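Local coordinates for Iron(III) ABC transporter, periplasmic iron-compound-binding protein (Vibrio cholerae, PDB 5GGY), which probably binds ferric hydroxamate siderophores such as Desferal in the periplasm and delivers them to an ABC transporter for iron import, at residues T164-N169 and P254-G259; A168-V173 and L224-E229. All coordinates share one frame; numbering follows the deposited sequence.

Interaction 1: T164-N169 and P254-G259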
loop_
_atom_site.group_PDB
_atom_site.type_symbol
_atom_site.label_atom_id
_atom_site.label_comp_id
_atom_site.label_asym_id
_atom_site.label_seq_id
_atom_site.Cartn_x
_atom_site.Cartn_y
_atom_site.Cartn_z
ATOM N N THR A 164 2.651 -22.427 3.078
ATOM C CA THR A 164 3.725 -22.249 2.105
ATOM C C THR A 164 5.069 -22.689 2.675
ATOM O O THR A 164 5.343 -22.483 3.858
ATOM C CB THR A 164 3.827 -20.789 1.653
ATOM O OG1 THR A 164 5.129 -20.555 1.103
ATOM C CG2 THR A 164 3.603 -19.854 2.836
ATOM N N LEU A 165 5.909 -23.280 1.830
ATOM C CA LEU A 165 7.216 -23.741 2.283
ATOM C C LEU A 165 8.215 -23.942 1.152
ATOM O O LEU A 165 7.866 -23.933 -0.022
ATOM C CB LEU A 165 7.078 -25.046 3.098
ATOM C CG LEU A 165 6.503 -26.381 2.595
ATOM C CD1 LEU A 165 5.067 -26.255 2.100
ATOM C CD2 LEU A 165 7.378 -27.061 1.541
ATOM N N ARG A 166 9.474 -24.105 1.541
ATOM C CA ARG A 166 10.517 -24.607 0.658
ATOM C C ARG A 166 11.099 -25.871 1.284
ATOM O O ARG A 166 11.041 -26.053 2.500
ATOM C CB ARG A 166 11.623 -23.570 0.437
ATOM C CG ARG A 166 11.201 -22.335 -0.343
ATOM C CD ARG A 166 12.402 -21.434 -0.606
ATOM N NE ARG A 166 12.015 -20.130 -1.140
ATOM C CZ ARG A 166 12.014 -19.821 -2.432
ATOM N NH1 ARG A 166 11.648 -18.608 -2.827
ATOM N NH2 ARG A 166 12.385 -20.723 -3.331
ATOM N N PHE A 167 11.656 -26.743 0.455
ATOM C CA PHE A 167 12.280 -27.962 0.950
ATOM C C PHE A 167 13.725 -27.724 1.369
ATOM O O PHE A 167 14.534 -27.252 0.580
ATOM C CB PHE A 167 12.233 -29.064 -0.112
ATOM C CG PHE A 167 10.888 -29.708 -0.268
ATOM C CD1 PHE A 167 10.443 -30.657 0.637
ATOM C CD2 PHE A 167 10.066 -29.367 -1.322
ATOM C CE1 PHE A 167 9.199 -31.248 0.489
ATOM C CE2 PHE A 167 8.824 -29.954 -1.470
ATOM C CZ PHE A 167 8.391 -30.895 -0.565
ATOM N N ALA A 168 14.043 -28.048 2.618
ATOM C CA ALA A 168 15.427 -28.025 3.080
ATOM C C ALA A 168 16.140 -29.234 2.495
ATOM O O ALA A 168 17.281 -29.163 2.049
ATOM C CB ALA A 168 15.492 -28.043 4.589
ATOM N N ASN A 169 15.420 -30.345 2.499
ATOM C CA ASN A 169 15.856 -31.585 1.890
ATOM C C ASN A 169 14.610 -32.457 1.753
ATOM O O ASN A 169 13.527 -32.027 2.138
ATOM C CB ASN A 169 16.957 -32.252 2.725
ATOM C CG ASN A 169 16.510 -32.596 4.123
ATOM O OD1 ASN A 169 15.739 -33.532 4.332
ATOM N ND2 ASN A 169 17.025 -31.860 5.100
ATOM N N PRO A 254 9.555 -20.186 -9.583
ATOM C CA PRO A 254 10.576 -19.452 -8.821
ATOM C C PRO A 254 10.243 -17.991 -8.519
ATOM O O PRO A 254 10.242 -17.147 -9.412
ATOM C CB PRO A 254 11.807 -19.542 -9.728
ATOM C CG PRO A 254 11.634 -20.829 -10.445
ATOM C CD PRO A 254 10.155 -20.973 -10.677
ATOM N N VAL A 255 9.944 -17.715 -7.254
ATOM C CA VAL A 255 9.796 -16.351 -6.761
ATOM C C VAL A 255 10.527 -16.223 -5.433
ATOM O O VAL A 255 10.260 -16.973 -4.497
ATOM C CB VAL A 255 8.322 -15.947 -6.567
ATOM C CG1 VAL A 255 8.246 -14.547 -5.994
ATOM C CG2 VAL A 255 7.564 -16.019 -7.886
ATOM N N TRP A 256 11.453 -15.275 -5.361
ATOM C CA TRP A 256 12.291 -15.110 -4.181
ATOM C C TRP A 256 11.464 -14.712 -2.962
ATOM O O TRP A 256 10.810 -13.666 -2.948
ATOM C CB TRP A 256 13.384 -14.075 -4.455
ATOM C CG TRP A 256 14.507 -14.056 -3.451
ATOM C CD1 TRP A 256 14.992 -12.965 -2.793
ATOM C CD2 TRP A 256 15.289 -15.174 -3.005
ATOM N NE1 TRP A 256 16.025 -13.330 -1.963
ATOM C CE2 TRP A 256 16.226 -14.681 -2.073
ATOM C CE3 TRP A 256 15.287 -16.541 -3.300
ATOM C CZ2 TRP A 256 17.152 -15.508 -1.436
ATOM C CZ3 TRP A 256 16.205 -17.359 -2.666
ATOM C CH2 TRP A 256 17.124 -16.841 -1.745
ATOM N N SER A 257 11.497 -15.562 -1.940
ATOM C CA SER A 257 10.708 -15.348 -0.735
ATOM C C SER A 257 11.435 -14.460 0.266
ATOM O O SER A 257 10.981 -14.279 1.395
ATOM C CB SER A 257 10.359 -16.686 -0.085
ATOM O OG SER A 257 9.792 -17.584 -1.025
ATOM N N TYR A 258 12.568 -13.911 -0.157
ATOM C CA TYR A 258 13.333 -12.991 0.673
ATOM C C TYR A 258 13.722 -11.753 -0.130
ATOM O O TYR A 258 14.875 -11.323 -0.109
ATOM C CB TYR A 258 14.578 -13.679 1.231
ATOM C CG TYR A 258 14.332 -15.108 1.666
ATOM C CD1 TYR A 258 14.627 -16.172 0.821
ATOM C CD2 TYR A 258 13.793 -15.393 2.914
ATOM C CE1 TYR A 258 14.401 -17.474 1.208
ATOM C CE2 TYR A 258 13.563 -16.698 3.312
ATOM C CZ TYR A 258 13.869 -17.734 2.454
ATOM O OH TYR A 258 13.645 -19.039 2.834
ATOM N N GLY A 259 12.751 -11.185 -0.838
ATOM C CA GLY A 259 13.016 -10.076 -1.737
ATOM C C GLY A 259 12.454 -8.743 -1.280
ATOM O O GLY A 259 12.269 -8.507 -0.086
#
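R166, on strand 161-167, faces S257 in the irregular loop between strand 249-252 and helix 262-276, and the two backbones stay well apart, 9.4 Å between R166 CA and S257 CA. The arginine side chain spans that gap. Its CG is anti to the carbonyl carbon (chi1 -67°), and the chain then runs extended from CG to NE, which carries the guanidinium into the bend of the loop. There R166 NH1 donates to S257 OG at 2.8 Å, with the hydroxyl tilted 28° out of the guanidinium plane. R166 NH1 also lies 2.7 Å from V255 O, a weak bond because the N-H points poorly at it (118°). On the way, R166 NE passes Y258 CE1 obliquely at 4.3 Å, while R166 NH1 lies 4.2 Å from W256 CE3. NE has its own partner in the hydroxyl of Y176, on the neighbouring strand 172-176, and F223 packs against both R166 and S257. With NE and NH1 both engaged, rotation of the guanidinium is restrained. A buried cationic group is thus met by a backbone carbonyl and two hydroxyls, which joins the sheet to the loop through polar bonds as well as packing.

Interaction 2: A168-V173 and L224-E229; sequences ANPTSV and LPFAEE
P170 meets E228 and F226 where the turn of a beta hairpin, joining the antiparallel strands 161-167 and 172-176, approaches the loop leading into helix 229-234. The proline ring and the glutamate side chain pass at a slant, and the carboxylate oxygen E228 OE2 rests 3.5 Å from P170 CD. Lower on the same side chain, E228 CB is 4.1 Å from P170 CG. F226 reaches in with its far end: F226 CZ lies 4.3 Å from P170 CD, and P170 N sits at the edge of the ring, near its plane. The phenyl gets there because its CG is anti to the backbone N (chi1 177°). The contact is therefore van der Waals packing at the surface, small in area.

Both sides are shaped by type I turns, N169 to S172 and F226 to E229. The second brings the backbone N of E228, the N-cap residue of helix 229-234, over the centre of the F226 ring, 3.8 Å above its plane. Further out, F226 stacks on F167, and V232 of the helix touches both P170 and F226. In the hairpin, A168 and N169 both face S172, a classic beta bulge, and an Asx turn spanning N169 to T171 encloses the proline. The side-chain oxygen of N169 takes two bonds from T171: T171 OG1 donates to N169 OD1 at 2.8 Å, and the backbone N of T171 reaches the same OD1 at 2.7 Å, tilted 27° from the carbonyl plane.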
loop_
_atom_site.group_PDB
_atom_site.type_symbol
_atom_site.label_atom_id
_atom_site.label_comp_id
_atom_site.label_asym_id
_atom_site.label_seq_id
_atom_site.Cartn_x
_atom_site.Cartn_y
_atom_site.Cartn_z
ATOM N N ALA A 168 14.043 -28.048 2.618
ATOM C CA ALA A 168 15.427 -28.025 3.080
ATOM C C ALA A 168 16.140 -29.234 2.495
ATOM O O ALA A 168 17.281 -29.163 2.049
ATOM C CB ALA A 168 15.492 -28.043 4.589
ATOM N N ASN A 169 15.420 -30.345 2.499
ATOM C CA ASN A 169 15.856 -31.585 1.890
ATOM C C ASN A 169 14.610 -32.457 1.753
ATOM O O ASN A 169 13.527 -32.027 2.138
ATOM C CB ASN A 169 16.957 -32.252 2.725
ATOM C CG ASN A 169 16.510 -32.596 4.123
ATOM O OD1 ASN A 169 15.739 -33.532 4.332
ATOM N ND2 ASN A 169 17.025 -31.860 5.100
ATOM N N PRO A 170 14.739 -33.667 1.186
ATOM C CA PRO A 170 13.529 -34.482 1.013
ATOM C C PRO A 170 12.798 -34.846 2.307
ATOM O O PRO A 170 11.671 -35.314 2.221
ATOM C CB PRO A 170 14.067 -35.734 0.325
ATOM C CG PRO A 170 15.218 -35.241 -0.456
ATOM C CD PRO A 170 15.865 -34.202 0.399
ATOM N N THR A 171 13.406 -34.626 3.470
ATOM C CA THR A 171 12.731 -34.947 4.722
ATOM C C THR A 171 12.595 -33.761 5.676
ATOM O O THR A 171 12.045 -33.899 6.758
ATOM C CB THR A 171 13.440 -36.106 5.454
ATOM O OG1 THR A 171 14.833 -35.817 5.607
ATOM C CG2 THR A 171 13.274 -37.400 4.674
ATOM N N SER A 172 13.083 -32.597 5.266
ATOM C CA SER A 172 12.990 -31.397 6.094
ATOM C C SER A 172 12.348 -30.260 5.312
ATOM O O SER A 172 12.485 -30.181 4.101
ATOM C CB SER A 172 14.368 -30.970 6.600
ATOM O OG SER A 172 14.262 -30.149 7.746
ATOM N N VAL A 173 11.648 -29.378 6.013
ATOM C CA VAL A 173 10.871 -28.320 5.368
ATOM C C VAL A 173 11.015 -26.967 6.072
ATOM O O VAL A 173 11.084 -26.900 7.293
ATOM C CB VAL A 173 9.373 -28.728 5.295
ATOM C CG1 VAL A 173 8.456 -27.556 5.586
ATOM C CG2 VAL A 173 9.060 -29.351 3.946
ATOM N N LEU A 224 9.629 -23.424 -6.215
ATOM C CA LEU A 224 10.742 -23.863 -7.042
ATOM C C LEU A 224 11.831 -22.788 -6.999
ATOM O O LEU A 224 11.542 -21.631 -6.706
ATOM C CB LEU A 224 10.272 -24.130 -8.475
ATOM C CG LEU A 224 9.260 -25.267 -8.642
ATOM C CD1 LEU A 224 8.830 -25.403 -10.094
ATOM C CD2 LEU A 224 9.828 -26.580 -8.124
ATOM N N PRO A 225 13.090 -23.160 -7.279
ATOM C CA PRO A 225 13.581 -24.489 -7.657
ATOM C C PRO A 225 13.851 -25.413 -6.474
ATOM O O PRO A 225 14.209 -24.968 -5.387
ATOM C CB PRO A 225 14.886 -24.172 -8.384
ATOM C CG PRO A 225 15.387 -22.956 -7.687
ATOM C CD PRO A 225 14.165 -22.152 -7.320
ATOM N N PHE A 226 13.677 -26.708 -6.713
ATOM C CA PHE A 226 14.081 -27.740 -5.770
ATOM C C PHE A 226 14.611 -28.942 -6.538
ATOM O O PHE A 226 13.873 -29.605 -7.261
ATOM C CB PHE A 226 12.918 -28.142 -4.859
ATOM C CG PHE A 226 13.259 -29.250 -3.901
ATOM C CD1 PHE A 226 12.434 -30.349 -3.771
ATOM C CD2 PHE A 226 14.414 -29.199 -3.145
ATOM C CE1 PHE A 226 12.748 -31.370 -2.900
ATOM C CE2 PHE A 226 14.731 -30.218 -2.274
ATOM C CZ PHE A 226 13.900 -31.303 -2.154
ATOM N N ALA A 227 15.900 -29.215 -6.368
ATOM C CA ALA A 227 16.599 -30.202 -7.187
ATOM C C ALA A 227 16.085 -31.625 -7.006
ATOM O O ALA A 227 16.228 -32.455 -7.899
ATOM C CB ALA A 227 18.094 -30.155 -6.895
ATOM N N GLU A 228 15.485 -31.908 -5.856
ATOM C CA GLU A 228 15.037 -33.266 -5.556
ATOM C C GLU A 228 13.521 -33.353 -5.432
ATOM O O GLU A 228 12.998 -34.094 -4.605
ATOM C CB GLU A 228 15.698 -33.764 -4.273
ATOM C CG GLU A 228 17.065 -33.142 -4.026
ATOM C CD GLU A 228 18.060 -34.124 -3.443
ATOM O OE1 GLU A 228 18.703 -34.845 -4.232
ATOM O OE2 GLU A 228 18.209 -34.171 -2.203
ATOM N N GLU A 229 12.822 -32.594 -6.266
ATOM C CA GLU A 229 11.362 -32.564 -6.249
ATOM C C GLU A 229 10.772 -33.922 -6.608
ATOM O O GLU A 229 9.849 -34.401 -5.947
ATOM C CB GLU A 229 10.830 -31.503 -7.214
ATOM C CG GLU A 229 9.321 -31.319 -7.151
ATOM C CD GLU A 229 8.752 -30.715 -8.422
ATOM O OE1 GLU A 229 9.338 -30.935 -9.505
ATOM O OE2 GLU A 229 7.716 -30.021 -8.340
#

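How the interactions relate
From the N terminus, the chain runs through strand 161-167, turns at A168 and N169, which both contacts share, and returns along strand 172-176. Interaction 2 closes the shorter loop, when the chain leaves strand 219-223 and enters helix 229-234. Interaction 1 closes later, after strand 249-252, so the span 164-259 encloses 168-229 entirely and the two contacts nest. Their centres are 10 Å apart, and they touch: F167 CB lies 3.5 Å from F226 CZ. One contact is buried, tying the mixed sheet to the loop before helix 262-276; the other joins the hairpin of the same sheet to the start of helix 229-234 at the surface.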